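Local coordinates for malonate decarboxylase subunit alpha (Acinetobacter baumannii ATCC 17978, PDB 6MPR), which probably transfers the acyl carrier protein from its acetyl thioester to malonate as the alpha subunit of malonate decarboxylase, which converts malonate to acetate and carbon dioxide, at residues Ala386-Gly389 / Gly390-Met394; Tyr147-Val151 / Val152-Pro156; Gly322-Leu325 / Gly326-Lys329; Val63-Asn67 / Asn68-Ala72; Thr236-Pro239 / Lys240-Lys243. All coordinates share one frame; numbering follows the deposited sequence. Where two conformers were deposited one is given.

Interaction 1. Residues Ala386-Gly389 / Gly390-Met394; sequences AGFG and GAPNM
Phe388 and Pro392 pack against each other across a type II' beta turn, Phe388 to Ala391, that leads straight into the short helix 391-394. Gly389, in the second place of the turn, has the positive phi (57°) and negative psi (-137°) that define type II', a conformation in which a CB would collide with Gly390 N; Gly390 follows in the third place. Ala391 N closes the turn with a hydrogen bond to Phe388 O of 3.2 Å, and this donor is tilted from the carbonyl plane. In the conformer of Phe388 described here, one of two, CB starts the apolar contact by meeting both Pro392 CG and Pro392 CD at 3.5 Å. One bond further out, Phe388 CG lies 3.6 Å from Pro392 CG. CD1 remains at 3.9 Å from that same proline carbon and CD2 is a little farther still, after which the ring carbons lead away. The ring takes this course because CG is anti to the carbonyl carbon (chi1 -67°); the two side chains cross at about a right angle, and Pro392 CG approaches the aromatic ring obliquely. Arg402 of the second subunit packs on both Phe388 and Pro392, which places the pair at the dimer interface. Within the chain, Gly389 O accepts from the hydroxyl of Thr142, whose side chain also touches Pro392, tying the turn to the loop before helix 143-149. As the chain enters the helix, Met394 N donates to Gly390 O at 3.0 Å, and Gly389 O also lies 3.7 Å from Pro392 CD.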
loop_
_atom_site.group_PDB
_atom_site.type_symbol
_atom_site.label_atom_id
_atom_site.label_comp_id
_atom_site.label_asym_id
_atom_site.label_seq_id
_atom_site.Cartn_x
_atom_site.Cartn_y
_atom_site.Cartn_z
ATOM N N ALA A 386 23.593 2.631 1.648
ATOM C CA ALA A 386 22.487 2.555 2.590
ATOM C C ALA A 386 21.217 2.083 1.878
ATOM O O ALA A 386 21.085 2.162 0.651
ATOM C CB ALA A 386 22.249 3.919 3.253
ATOM N N GLY A 387 20.291 1.549 2.662
ATOM C CA GLY A 387 18.960 1.261 2.186
ATOM C C GLY A 387 18.010 2.321 2.690
ATOM O O GLY A 387 18.337 3.125 3.560
ATOM N N PHE A 388 16.811 2.333 2.131
ATOM C CA PHE A 388 15.697 3.281 2.233
ATOM C C PHE A 388 14.780 3.016 3.433
ATOM O O PHE A 388 14.153 3.927 3.991
ATOM C CB PHE A 388 14.824 3.171 0.966
ATOM C CG PHE A 388 15.484 3.618 -0.323
ATOM C CD1 PHE A 388 16.176 4.811 -0.396
ATOM C CD2 PHE A 388 15.342 2.864 -1.484
ATOM C CE1 PHE A 388 16.765 5.234 -1.598
ATOM C CE2 PHE A 388 15.930 3.271 -2.680
ATOM C CZ PHE A 388 16.628 4.471 -2.744
ATOM N N GLY A 389 14.564 1.736 3.724
ATOM C CA GLY A 389 13.526 1.406 4.687
ATOM C C GLY A 389 12.167 1.956 4.277
ATOM O O GLY A 389 11.771 1.902 3.107
ATOM N N GLY A 390 11.446 2.520 5.244
ATOM C CA GLY A 390 10.133 3.076 4.955
ATOM C C GLY A 390 10.125 4.476 4.385
ATOM O O GLY A 390 9.075 4.931 3.928
ATOM N N ALA A 391 11.275 5.159 4.373
ATOM C CA ALA A 391 11.282 6.593 4.080
ATOM C C ALA A 391 10.714 6.958 2.713
ATOM O O ALA A 391 9.970 7.952 2.635
ATOM C CB ALA A 391 12.702 7.146 4.251
ATOM N N PRO A 392 11.005 6.249 1.617
ATOM C CA PRO A 392 10.396 6.658 0.342
ATOM C C PRO A 392 8.882 6.540 0.339
ATOM O O PRO A 392 8.206 7.376 -0.263
ATOM C CB PRO A 392 11.046 5.709 -0.671
ATOM C CG PRO A 392 12.335 5.342 -0.036
ATOM C CD PRO A 392 12.026 5.206 1.411
ATOM N N ASN A 393 8.332 5.508 0.987
ATOM C CA ASN A 393 6.883 5.350 1.027
ATOM C C ASN A 393 6.233 6.419 1.894
ATOM O O ASN A 393 5.138 6.896 1.587
ATOM C CB ASN A 393 6.530 3.957 1.541
ATOM C CG ASN A 393 5.031 3.757 1.682
ATOM O OD1 ASN A 393 4.304 3.750 0.687
ATOM N ND2 ASN A 393 4.562 3.615 2.923
ATOM N N MET A 394 6.904 6.810 2.973
ATOM C CA MET A 394 6.369 7.856 3.832
ATOM C C MET A 394 6.608 9.248 3.256
ATOM O O MET A 394 5.764 10.140 3.441
ATOM C CB MET A 394 6.992 7.735 5.220
ATOM C CG MET A 394 6.926 6.329 5.793
ATOM S SD MET A 394 5.219 5.801 6.089
ATOM C CE MET A 394 4.771 7.013 7.302
#

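Interaction 2. Residues Tyr147-Val151 / Val152-Pro156; sequences YSRLV and VDLIP
Arg149 O is held by two backbone donors, Leu154 N at 2.8 Å and Val152 N at 3.1 Å, which reach it from opposite faces of the carbonyl plane. The bond from Val152 closes a type I beta turn, Arg149 to Val152, while the one from Leu154 brings the following residues back against the last turn of the helix. Arg149 also uses its side chain in this reversal. Its guanidinium meets Asp153 side-on, with NE to OD1 at 3.0 Å and NH2 to OD2 at 2.9 Å, a two-point salt bridge whose flat groups are nevertheless turned 60° apart. OD1 is approached on its syn side, though the donor is tilted out of the carboxylate plane, whereas NH2 comes to OD2 from above that plane. Asp153 CG sits between its backbone N and carbonyl carbon (chi1 53°), a rotation that brings the carboxylate back toward the arginine. Leu154 CD1 lies 3.6 Å above one guanidinium face, offset toward the rim. NH1 turns elsewhere, to His141, and His403 of the second subunit packs on Arg149. The segment belongs to a beta-alpha-beta connection of the Rossmann-like parallel sheet, from strand 136-140 through helix 143-149 to strand 158-163, passing over three intervening strands. Here Leu150 packs on Val63 and Ile93 of the sheet and on Leu184 of helix 181-189. Its carbonyl oxygen is buried without a polar partner, but Ile155 CA directs a C-H toward Leu150 O at 3.3 Å. A second C-H...O contact runs from Leu150 CA to Leu154 O at 3.4 Å, and Pro156 CD packs against Leu150 CB.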
loop_
_atom_site.group_PDB
_atom_site.type_symbol
_atom_site.label_atom_id
_atom_site.label_comp_id
_atom_site.label_asym_id
_atom_site.label_seq_id
_atom_site.Cartn_x
_atom_site.Cartn_y
_atom_site.Cartn_z
ATOM N N TYR A 147 7.502 -5.909 -0.428
ATOM C CA TYR A 147 6.462 -6.916 -0.187
ATOM C C TYR A 147 5.617 -7.136 -1.434
ATOM O O TYR A 147 5.171 -8.260 -1.707
ATOM C CB TYR A 147 5.510 -6.520 0.951
ATOM C CG TYR A 147 6.116 -6.085 2.261
ATOM C CD1 TYR A 147 7.371 -6.513 2.658
ATOM C CD2 TYR A 147 5.396 -5.236 3.123
ATOM C CE1 TYR A 147 7.922 -6.088 3.850
ATOM C CE2 TYR A 147 5.938 -4.803 4.315
ATOM C CZ TYR A 147 7.199 -5.233 4.675
ATOM O OH TYR A 147 7.755 -4.830 5.861
ATOM N N SER A 148 5.333 -6.061 -2.168
ATOM C CA SER A 148 4.427 -6.159 -3.305
ATOM C C SER A 148 5.015 -6.997 -4.431
ATOM O O SER A 148 4.263 -7.625 -5.176
ATOM C CB SER A 148 4.070 -4.764 -3.817
ATOM O OG SER A 148 5.115 -4.243 -4.620
ATOM N N ARG A 149 6.341 -7.015 -4.569
ATOM C CA ARG A 149 6.957 -7.805 -5.626
ATOM C C ARG A 149 6.858 -9.296 -5.368
ATOM O O ARG A 149 7.038 -10.083 -6.309
ATOM C CB ARG A 149 8.421 -7.396 -5.788
ATOM C CG ARG A 149 8.558 -5.966 -6.276
ATOM C CD ARG A 149 9.981 -5.650 -6.670
ATOM N NE ARG A 149 10.366 -6.345 -7.895
ATOM C CZ ARG A 149 11.605 -6.360 -8.382
ATOM N NH1 ARG A 149 12.592 -5.768 -7.726
ATOM N NH2 ARG A 149 11.870 -7.003 -9.510
ATOM N N LEU A 150 6.555 -9.699 -4.127
ATOM C CA LEU A 150 6.428 -11.111 -3.780
ATOM C C LEU A 150 5.244 -11.807 -4.454
ATOM O O LEU A 150 5.175 -13.041 -4.392
ATOM C CB LEU A 150 6.313 -11.269 -2.254
ATOM C CG LEU A 150 7.447 -10.667 -1.415
ATOM C CD1 LEU A 150 7.168 -10.920 0.067
ATOM C CD2 LEU A 150 8.800 -11.234 -1.805
ATOM N N VAL A 151 4.303 -11.079 -5.058
ATOM C CA VAL A 151 3.228 -11.723 -5.818
ATOM C C VAL A 151 3.332 -11.414 -7.308
ATOM O O VAL A 151 2.407 -11.726 -8.069
ATOM C CB VAL A 151 1.830 -11.376 -5.269
ATOM C CG1 VAL A 151 1.693 -11.868 -3.797
ATOM C CG2 VAL A 151 1.525 -9.886 -5.404
ATOM N N VAL A 152 4.451 -10.834 -7.754
ATOM C CA VAL A 152 4.588 -10.459 -9.161
ATOM C C VAL A 152 5.856 -11.082 -9.733
ATOM O O VAL A 152 5.792 -12.120 -10.401
ATOM C CB VAL A 152 4.582 -8.928 -9.348
ATOM C CG1 VAL A 152 4.804 -8.576 -10.837
ATOM C CG2 VAL A 152 3.267 -8.335 -8.865
ATOM N N ASP A 153 7.025 -10.476 -9.474
ATOM C CA ASP A 153 8.266 -10.937 -10.094
ATOM C C ASP A 153 9.338 -11.368 -9.099
ATOM O O ASP A 153 10.447 -11.708 -9.529
ATOM C CB ASP A 153 8.848 -9.867 -11.047
ATOM C CG ASP A 153 9.018 -8.508 -10.386
ATOM O OD1 ASP A 153 8.698 -8.407 -9.190
ATOM O OD2 ASP A 153 9.460 -7.543 -11.076
ATOM N N LEU A 154 9.049 -11.359 -7.797
ATOM C CA LEU A 154 9.938 -11.920 -6.785
ATOM C C LEU A 154 9.179 -12.935 -5.944
ATOM O O LEU A 154 9.218 -12.909 -4.715
ATOM C CB LEU A 154 10.520 -10.830 -5.878
ATOM C CG LEU A 154 11.498 -9.838 -6.519
ATOM C CD1 LEU A 154 11.997 -8.785 -5.522
ATOM C CD2 LEU A 154 12.658 -10.625 -7.120
ATOM N N ILE A 155 8.458 -13.846 -6.596
ATOM C CA ILE A 155 7.624 -14.787 -5.846
ATOM C C ILE A 155 8.559 -15.709 -5.074
ATOM O O ILE A 155 9.430 -16.353 -5.681
ATOM C CB ILE A 155 6.676 -15.568 -6.772
ATOM C CG1 ILE A 155 5.737 -14.605 -7.504
ATOM C CG2 ILE A 155 5.882 -16.605 -5.959
ATOM C CD1 ILE A 155 4.818 -15.289 -8.548
ATOM N N PRO A 156 8.442 -15.787 -3.749
ATOM C CA PRO A 156 9.489 -16.446 -2.961
ATOM C C PRO A 156 9.335 -17.957 -2.971
ATOM O O PRO A 156 8.224 -18.496 -2.918
ATOM C CB PRO A 156 9.287 -15.869 -1.553
ATOM C CG PRO A 156 7.813 -15.577 -1.495
ATOM C CD PRO A 156 7.434 -15.127 -2.900
#

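Interaction 3. Residues Gly322-Leu325 / Gly326-Lys329; sequences GTEL and GMEK
Leu325 and Glu328 lie side by side and point the same way, on one flank of a type II beta turn that runs from Glu324 to Met327 and precedes helix 328-332. The turn is closed by Met327 N donating to Glu324 O at 3.0 Å, from above the carbonyl plane. Gly326 supplies the positive phi of the third position (84°), where a CB would run into Leu325 O. Glu328 is bent at chi2 (85°), which folds its carboxylate back over the turn: OE2 comes to 3.5 Å from Leu325 CA and 4.0 Å from Leu325 CD2. Thr323 crosses this glutamate obliquely, its OG1 lying 3.8 Å from Glu328 CG. The two polar ends are joined through a water that donates to Glu328 OE2 at 2.6 Å and is also hydrogen-bonded to Thr323 OG1 at 3.3 Å. Met327 takes the other direction, with its CG against Glu324 CB and its side chain touching Tyr558. Glu324 also bends at chi2, so that its own carboxylate curls back and OE1 accepts from Leu325 N at 2.8 Å, on the anti side and tilted from the carboxylate plane. The strongest partner of Glu324 lies beyond the turn, where OE2 is bonded to Thr236 OG1 and also accepts from Phe235 N. Since Glu328 OE2 and Glu324 O are both acceptors and stand close together, they gain nothing from each other directly; the donating water, and probably the positive end of the helix dipole at residue 328, would help to offset the placing of a carboxylate oxygen against a carbonyl oxygen.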
loop_
_atom_site.group_PDB
_atom_site.type_symbol
_atom_site.label_atom_id
_atom_site.label_comp_id
_atom_site.label_asym_id
_atom_site.label_seq_id
_atom_site.Cartn_x
_atom_site.Cartn_y
_atom_site.Cartn_z
ATOM N N GLY A 322 5.784 -2.206 14.476
ATOM C CA GLY A 322 6.429 -3.198 15.311
ATOM C C GLY A 322 6.262 -2.805 16.764
ATOM O O GLY A 322 5.571 -1.840 17.086
ATOM N N THR A 323 6.919 -3.555 17.639
ATOM C CA THR A 323 6.902 -3.279 19.069
ATOM C C THR A 323 7.964 -2.237 19.418
ATOM O O THR A 323 8.638 -1.673 18.551
ATOM C CB THR A 323 7.154 -4.567 19.861
ATOM O OG1 THR A 323 6.772 -4.366 21.218
ATOM C CG2 THR A 323 8.651 -4.949 19.829
ATOM N N GLU A 324 8.112 -1.955 20.710
ATOM C CA GLU A 324 9.384 -1.438 21.211
ATOM C C GLU A 324 9.691 -2.142 22.521
ATOM O O GLU A 324 8.793 -2.351 23.342
ATOM C CB GLU A 324 9.409 0.089 21.411
ATOM C CG GLU A 324 10.716 0.611 22.035
ATOM C CD GLU A 324 11.984 0.261 21.214
ATOM O OE1 GLU A 324 12.181 -0.896 20.789
ATOM O OE2 GLU A 324 12.810 1.156 21.007
ATOM N N LEU A 325 10.950 -2.547 22.687
ATOM C CA LEU A 325 11.333 -3.305 23.870
ATOM C C LEU A 325 11.097 -2.490 25.137
ATOM O O LEU A 325 11.406 -1.294 25.202
ATOM C CB LEU A 325 12.803 -3.719 23.786
ATOM C CG LEU A 325 13.202 -4.639 22.636
ATOM C CD1 LEU A 325 14.633 -5.064 22.868
ATOM C CD2 LEU A 325 12.265 -5.849 22.548
ATOM N N GLY A 326 10.550 -3.154 26.153
ATOM C CA GLY A 326 10.198 -2.490 27.392
ATOM C C GLY A 326 8.856 -1.792 27.402
ATOM O O GLY A 326 8.417 -1.358 28.471
ATOM N N MET A 327 8.188 -1.654 26.248
ATOM C CA MET A 327 6.918 -0.949 26.170
ATOM C C MET A 327 5.719 -1.887 26.140
ATOM O O MET A 327 4.580 -1.412 26.111
ATOM C CB MET A 327 6.888 -0.048 24.921
ATOM C CG MET A 327 7.786 1.179 25.053
ATOM S SD MET A 327 7.105 2.414 26.169
ATOM C CE MET A 327 5.809 3.040 25.100
ATOM N N GLU A 328 5.940 -3.205 26.141
ATOM C CA GLU A 328 4.827 -4.121 25.910
ATOM C C GLU A 328 3.767 -4.022 27.006
ATOM O O GLU A 328 2.565 -4.078 26.720
ATOM C CB GLU A 328 5.350 -5.548 25.797
ATOM C CG GLU A 328 6.386 -5.734 24.701
ATOM C CD GLU A 328 7.818 -5.389 25.139
ATOM O OE1 GLU A 328 8.033 -4.968 26.305
ATOM O OE2 GLU A 328 8.733 -5.541 24.298
ATOM N N LYS A 329 4.183 -3.888 28.266
ATOM C CA LYS A 329 3.206 -3.845 29.351
ATOM C C LYS A 329 2.462 -2.511 29.385
ATOM O O LYS A 329 1.273 -2.470 29.719
ATOM C CB LYS A 329 3.898 -4.117 30.687
HETATM O O HOH W 1 7.914 -7.187 22.422
#

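Interaction 4. Residues Val63-Asn67 / Asn68-Ala72; sequences VLEGN and NQKQA
Beyond strand 61-64 of the parallel Rossmann-like sheet, the chain reverses before helix 73-79, with a cis peptide between Glu65 and Gly66, a single beta bridge between Gly66 and Gln71, and a hydrogen bond from Ala72 N to Glu65 O of 2.8 Å. The loop is closed mainly by side-chain amides. Gln71, bent at chi2 (-62°), swings its amide back so that OE1 accepts from Gly66 N at 2.9 Å while NE2 donates to Asn67 O at 2.8 Å. NE2 also serves Gln69 O at 3.0 Å, and these three bonds fix the rotation of the amide. Asn67 spans the reversal from the other side, the conformer described being one of two: ND2 reaches Lys70 O at 2.9 Å, with that oxygen in the amide plane. Asn67 and Lys70 then run side by side in the same direction. Lys70 NZ is bound outside the loop, by Ser177 O, Ala162 O and Ser181 OG, and the last of these also meets Glu65 OE2. The charges of Glu65 and Lys70 are near each other but beyond salt-bridge range: Glu65 OE1 touches Lys70 CE at 3.4 Å and takes a weak bond from Asn67 ND2 at 2.9 Å.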
loop_
_atom_site.group_PDB
_atom_site.type_symbol
_atom_site.label_atom_id
_atom_site.label_comp_id
_atom_site.label_asym_id
_atom_site.label_seq_id
_atom_site.Cartn_x
_atom_site.Cartn_y
_atom_site.Cartn_z
ATOM N N VAL A 63 13.283 -15.491 1.210
ATOM C CA VAL A 63 12.995 -14.386 2.118
ATOM C C VAL A 63 13.533 -14.756 3.491
ATOM O O VAL A 63 13.223 -15.831 4.013
ATOM C CB VAL A 63 11.484 -14.121 2.177
ATOM C CG1 VAL A 63 11.145 -13.128 3.298
ATOM C CG2 VAL A 63 10.976 -13.598 0.818
ATOM N N LEU A 64 14.314 -13.859 4.091
ATOM C CA LEU A 64 14.924 -14.095 5.395
ATOM C C LEU A 64 14.637 -12.878 6.254
ATOM O O LEU A 64 14.946 -11.751 5.847
ATOM C CB LEU A 64 16.439 -14.321 5.279
ATOM C CG LEU A 64 17.241 -14.386 6.590
ATOM C CD1 LEU A 64 16.728 -15.521 7.447
ATOM C CD2 LEU A 64 18.727 -14.583 6.296
ATOM N N GLU A 65 14.011 -13.091 7.408
ATOM C CA GLU A 65 13.755 -12.005 8.351
ATOM C C GLU A 65 14.987 -11.771 9.222
ATOM O O GLU A 65 15.466 -12.704 9.872
ATOM C CB GLU A 65 12.553 -12.351 9.234
ATOM C CG GLU A 65 11.209 -12.408 8.503
ATOM C CD GLU A 65 10.063 -12.736 9.446
ATOM O OE1 GLU A 65 10.305 -12.895 10.658
ATOM O OE2 GLU A 65 8.923 -12.867 8.973
ATOM N N GLY A 66 15.532 -10.559 9.201
ATOM C CA GLY A 66 15.273 -9.610 8.133
ATOM C C GLY A 66 14.138 -8.602 8.249
ATOM O O GLY A 66 13.921 -7.817 7.320
ATOM N N ASN A 67 13.378 -8.619 9.339
ATOM C CA ASN A 67 12.477 -7.512 9.640
ATOM C C ASN A 67 13.301 -6.313 10.082
ATOM O O ASN A 67 14.487 -6.431 10.399
ATOM C CB ASN A 67 11.497 -7.839 10.776
ATOM C CG ASN A 67 10.633 -9.051 10.517
ATOM O OD1 ASN A 67 9.631 -8.974 9.807
ATOM N ND2 ASN A 67 10.969 -10.160 11.163
ATOM N N ASN A 68 12.663 -5.149 10.165
ATOM C CA ASN A 68 13.403 -4.001 10.669
ATOM C C ASN A 68 13.878 -4.233 12.099
ATOM O O ASN A 68 14.997 -3.832 12.454
ATOM C CB ASN A 68 12.580 -2.722 10.595
ATOM C CG ASN A 68 13.387 -1.500 11.038
ATOM O OD1 ASN A 68 14.170 -0.942 10.262
ATOM N ND2 ASN A 68 13.229 -1.109 12.296
ATOM N N GLN A 69 13.068 -4.895 12.929
ATOM C CA GLN A 69 13.426 -5.153 14.321
ATOM C C GLN A 69 13.647 -6.642 14.573
ATOM O O GLN A 69 14.780 -7.064 14.816
ATOM C CB GLN A 69 12.340 -4.583 15.241
ATOM C CG GLN A 69 12.094 -3.089 15.045
ATOM C CD GLN A 69 10.701 -2.676 15.492
ATOM O OE1 GLN A 69 9.788 -2.562 14.671
ATOM N NE2 GLN A 69 10.533 -2.446 16.782
ATOM N N LYS A 70 12.594 -7.459 14.515
ATOM C CA LYS A 70 12.714 -8.894 14.784
ATOM C C LYS A 70 13.608 -9.577 13.757
ATOM O O LYS A 70 13.423 -9.393 12.553
ATOM C CB LYS A 70 11.318 -9.531 14.763
ATOM C CG LYS A 70 11.310 -11.048 14.719
ATOM C CD LYS A 70 9.876 -11.564 14.813
ATOM C CE LYS A 70 9.121 -11.379 13.512
ATOM N NZ LYS A 70 7.679 -11.804 13.613
ATOM N N GLN A 71 14.564 -10.383 14.234
ATOM C CA GLN A 71 15.469 -11.147 13.377
ATOM C C GLN A 71 15.300 -12.632 13.654
ATOM O O GLN A 71 15.396 -13.072 14.809
ATOM C CB GLN A 71 16.955 -10.789 13.586
ATOM C CG GLN A 71 17.286 -9.292 13.555
ATOM C CD GLN A 71 16.952 -8.675 12.214
ATOM O OE1 GLN A 71 17.257 -9.255 11.156
ATOM N NE2 GLN A 71 16.308 -7.511 12.241
ATOM N N ALA A 72 15.081 -13.403 12.593
ATOM C CA ALA A 72 15.108 -14.858 12.704
ATOM C C ALA A 72 16.573 -15.300 12.736
ATOM O O ALA A 72 17.109 -15.910 11.805
ATOM C CB ALA A 72 14.349 -15.487 11.548
#

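Interaction 5. Residues Thr236-Pro239 / Lys240-Lys243; sequences TRDP and KHIK
An Asx turn opens this short 3-10 stretch: Asp238 OD1 accepts from Lys240 N, two residues on, at 2.9 Å with an N-H...O angle of 163°. The donor stands above the carboxylate plane. Asp238 CG lies anti to its own backbone N (chi1 -170°), which carries the carboxylate forward beside the next residues. The aliphatic chain of Lys240 passes the carboxylate at a slant, CG lying 3.2 Å from Asp238 OD1 and CE 3.4 Å from Asp238 OD2. The charged ends stay beyond salt-bridge range, since Lys240 NZ is 4.5 Å from Asp238 OD2. Two successive i to i+3 bonds give the 3-10 geometry: His241 N to Asp238 O at 3.0 Å and Ile242 N to Pro239 O at 3.1 Å, each donor above its carbonyl plane. The stretch falls in the loop between strand 221-224 and helix 244-261, with Lys243 at the N-cap position of that helix. Its exposed flank is formed by Lys240 and His241, and Lys240 CG stands over the centre of the imidazole ring. On the buried flank, Ile242 CD1 packs on Pro239 CA at 3.7 Å, and the same side chain touches Phe272 and Leu279 of helix 272-287. Pro239 meets Ile547 and Leu550 of helix 547-553, while its carbonyl oxygen takes a second hydrogen bond from Arg539 NH1, which also serves Ile242 O.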
loop_
_atom_site.group_PDB
_atom_site.type_symbol
_atom_site.label_atom_id
_atom_site.label_comp_id
_atom_site.label_asym_id
_atom_site.label_seq_id
_atom_site.Cartn_x
_atom_site.Cartn_y
_atom_site.Cartn_z
ATOM N N THR A 236 13.734 3.928 20.475
ATOM C CA THR A 236 13.883 4.627 21.739
ATOM C C THR A 236 14.985 5.663 21.593
ATOM O O THR A 236 16.095 5.341 21.149
ATOM C CB THR A 236 14.208 3.642 22.873
ATOM O OG1 THR A 236 13.185 2.639 22.928
ATOM C CG2 THR A 236 14.297 4.361 24.215
ATOM N N ARG A 237 14.670 6.912 21.915
ATOM C CA ARG A 237 15.677 7.958 22.010
ATOM C C ARG A 237 15.748 8.423 23.455
ATOM O O ARG A 237 14.719 8.753 24.054
ATOM C CB ARG A 237 15.364 9.125 21.072
ATOM C CG ARG A 237 15.562 8.780 19.591
ATOM C CD ARG A 237 17.037 8.500 19.283
ATOM N NE ARG A 237 17.246 8.077 17.897
ATOM C CZ ARG A 237 17.138 6.819 17.484
ATOM N NH1 ARG A 237 16.822 5.870 18.357
ATOM N NH2 ARG A 237 17.349 6.507 16.207
ATOM N N ASP A 238 16.946 8.414 24.017
ATOM C CA ASP A 238 17.146 8.843 25.402
ATOM C C ASP A 238 16.940 10.347 25.519
ATOM O O ASP A 238 17.742 11.114 24.970
ATOM C CB ASP A 238 18.556 8.477 25.859
ATOM C CG ASP A 238 18.763 8.669 27.358
ATOM O OD1 ASP A 238 18.118 9.547 27.970
ATOM O OD2 ASP A 238 19.585 7.934 27.928
ATOM N N PRO A 239 15.914 10.814 26.245
ATOM C CA PRO A 239 15.704 12.259 26.390
ATOM C C PRO A 239 16.919 13.024 26.906
ATOM O O PRO A 239 17.028 14.224 26.651
ATOM C CB PRO A 239 14.541 12.339 27.391
ATOM C CG PRO A 239 13.809 11.047 27.205
ATOM C CD PRO A 239 14.873 10.035 26.935
ATOM N N LYS A 240 17.833 12.368 27.629
ATOM C CA LYS A 240 18.963 13.106 28.190
ATOM C C LYS A 240 19.873 13.675 27.110
ATOM O O LYS A 240 20.587 14.652 27.373
ATOM C CB LYS A 240 19.783 12.226 29.138
ATOM C CG LYS A 240 20.752 11.293 28.423
ATOM C CD LYS A 240 21.729 10.621 29.388
ATOM C CE LYS A 240 22.500 9.516 28.676
ATOM N NZ LYS A 240 23.635 8.960 29.463
ATOM N N HIS A 241 19.847 13.104 25.904
ATOM C CA HIS A 241 20.680 13.539 24.788
ATOM C C HIS A 241 19.999 14.563 23.887
ATOM O O HIS A 241 20.616 15.014 22.917
ATOM C CB HIS A 241 21.105 12.332 23.949
ATOM C CG HIS A 241 22.102 11.452 24.631
ATOM N ND1 HIS A 241 22.015 10.077 24.615
ATOM C CD2 HIS A 241 23.209 11.751 25.349
ATOM C CE1 HIS A 241 23.027 9.567 25.294
ATOM N NE2 HIS A 241 23.766 10.563 25.750
ATOM N N ILE A 242 18.748 14.936 24.170
ATOM C CA ILE A 242 18.103 16.005 23.417
ATOM C C ILE A 242 18.727 17.343 23.802
ATOM O O ILE A 242 18.908 17.648 24.987
ATOM C CB ILE A 242 16.585 15.998 23.665
ATOM C CG1 ILE A 242 15.958 14.674 23.210
ATOM C CG2 ILE A 242 15.930 17.160 22.939
ATOM C CD1 ILE A 242 14.508 14.475 23.678
ATOM N N LYS A 243 19.047 18.157 22.799
ATOM C CA LYS A 243 19.730 19.424 23.006
ATOM C C LYS A 243 18.810 20.611 22.721
ATOM O O LYS A 243 17.730 20.446 22.143
ATOM C CB LYS A 243 20.984 19.487 22.120
ATOM C CG LYS A 243 21.924 18.286 22.353
ATOM C CD LYS A 243 23.303 18.491 21.749
ATOM C CE LYS A 243 23.296 18.240 20.267
ATOM N NZ LYS A 243 24.239 19.153 19.564
#

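Overall arrangement
Interactions 2, 4, 3 and 5 form a chain of direct touches. Pro156 CB of interaction 2 packs on Val63 CG2 of interaction 4 at 3.7 Å, where the loop before strand 158-163 packs on the parallel sheet. Interaction 4 reaches interaction 3 through Gln69 NE2, 2.7 Å from Thr323 O, a probable hydrogen bond. Interaction 3 reaches interaction 5 through Glu324 OE2, 2.5 Å from Thr236 OG1, again a probable hydrogen bond. The ends of the series, interactions 2 and 5, have centres about 39 Å apart. Interaction 1, whose centre is about 6 Å from the centre of the chain, touches none of them; its nearest atoms are about 6 Å from interaction 4. Interactions 1 and 2 both meet the second subunit.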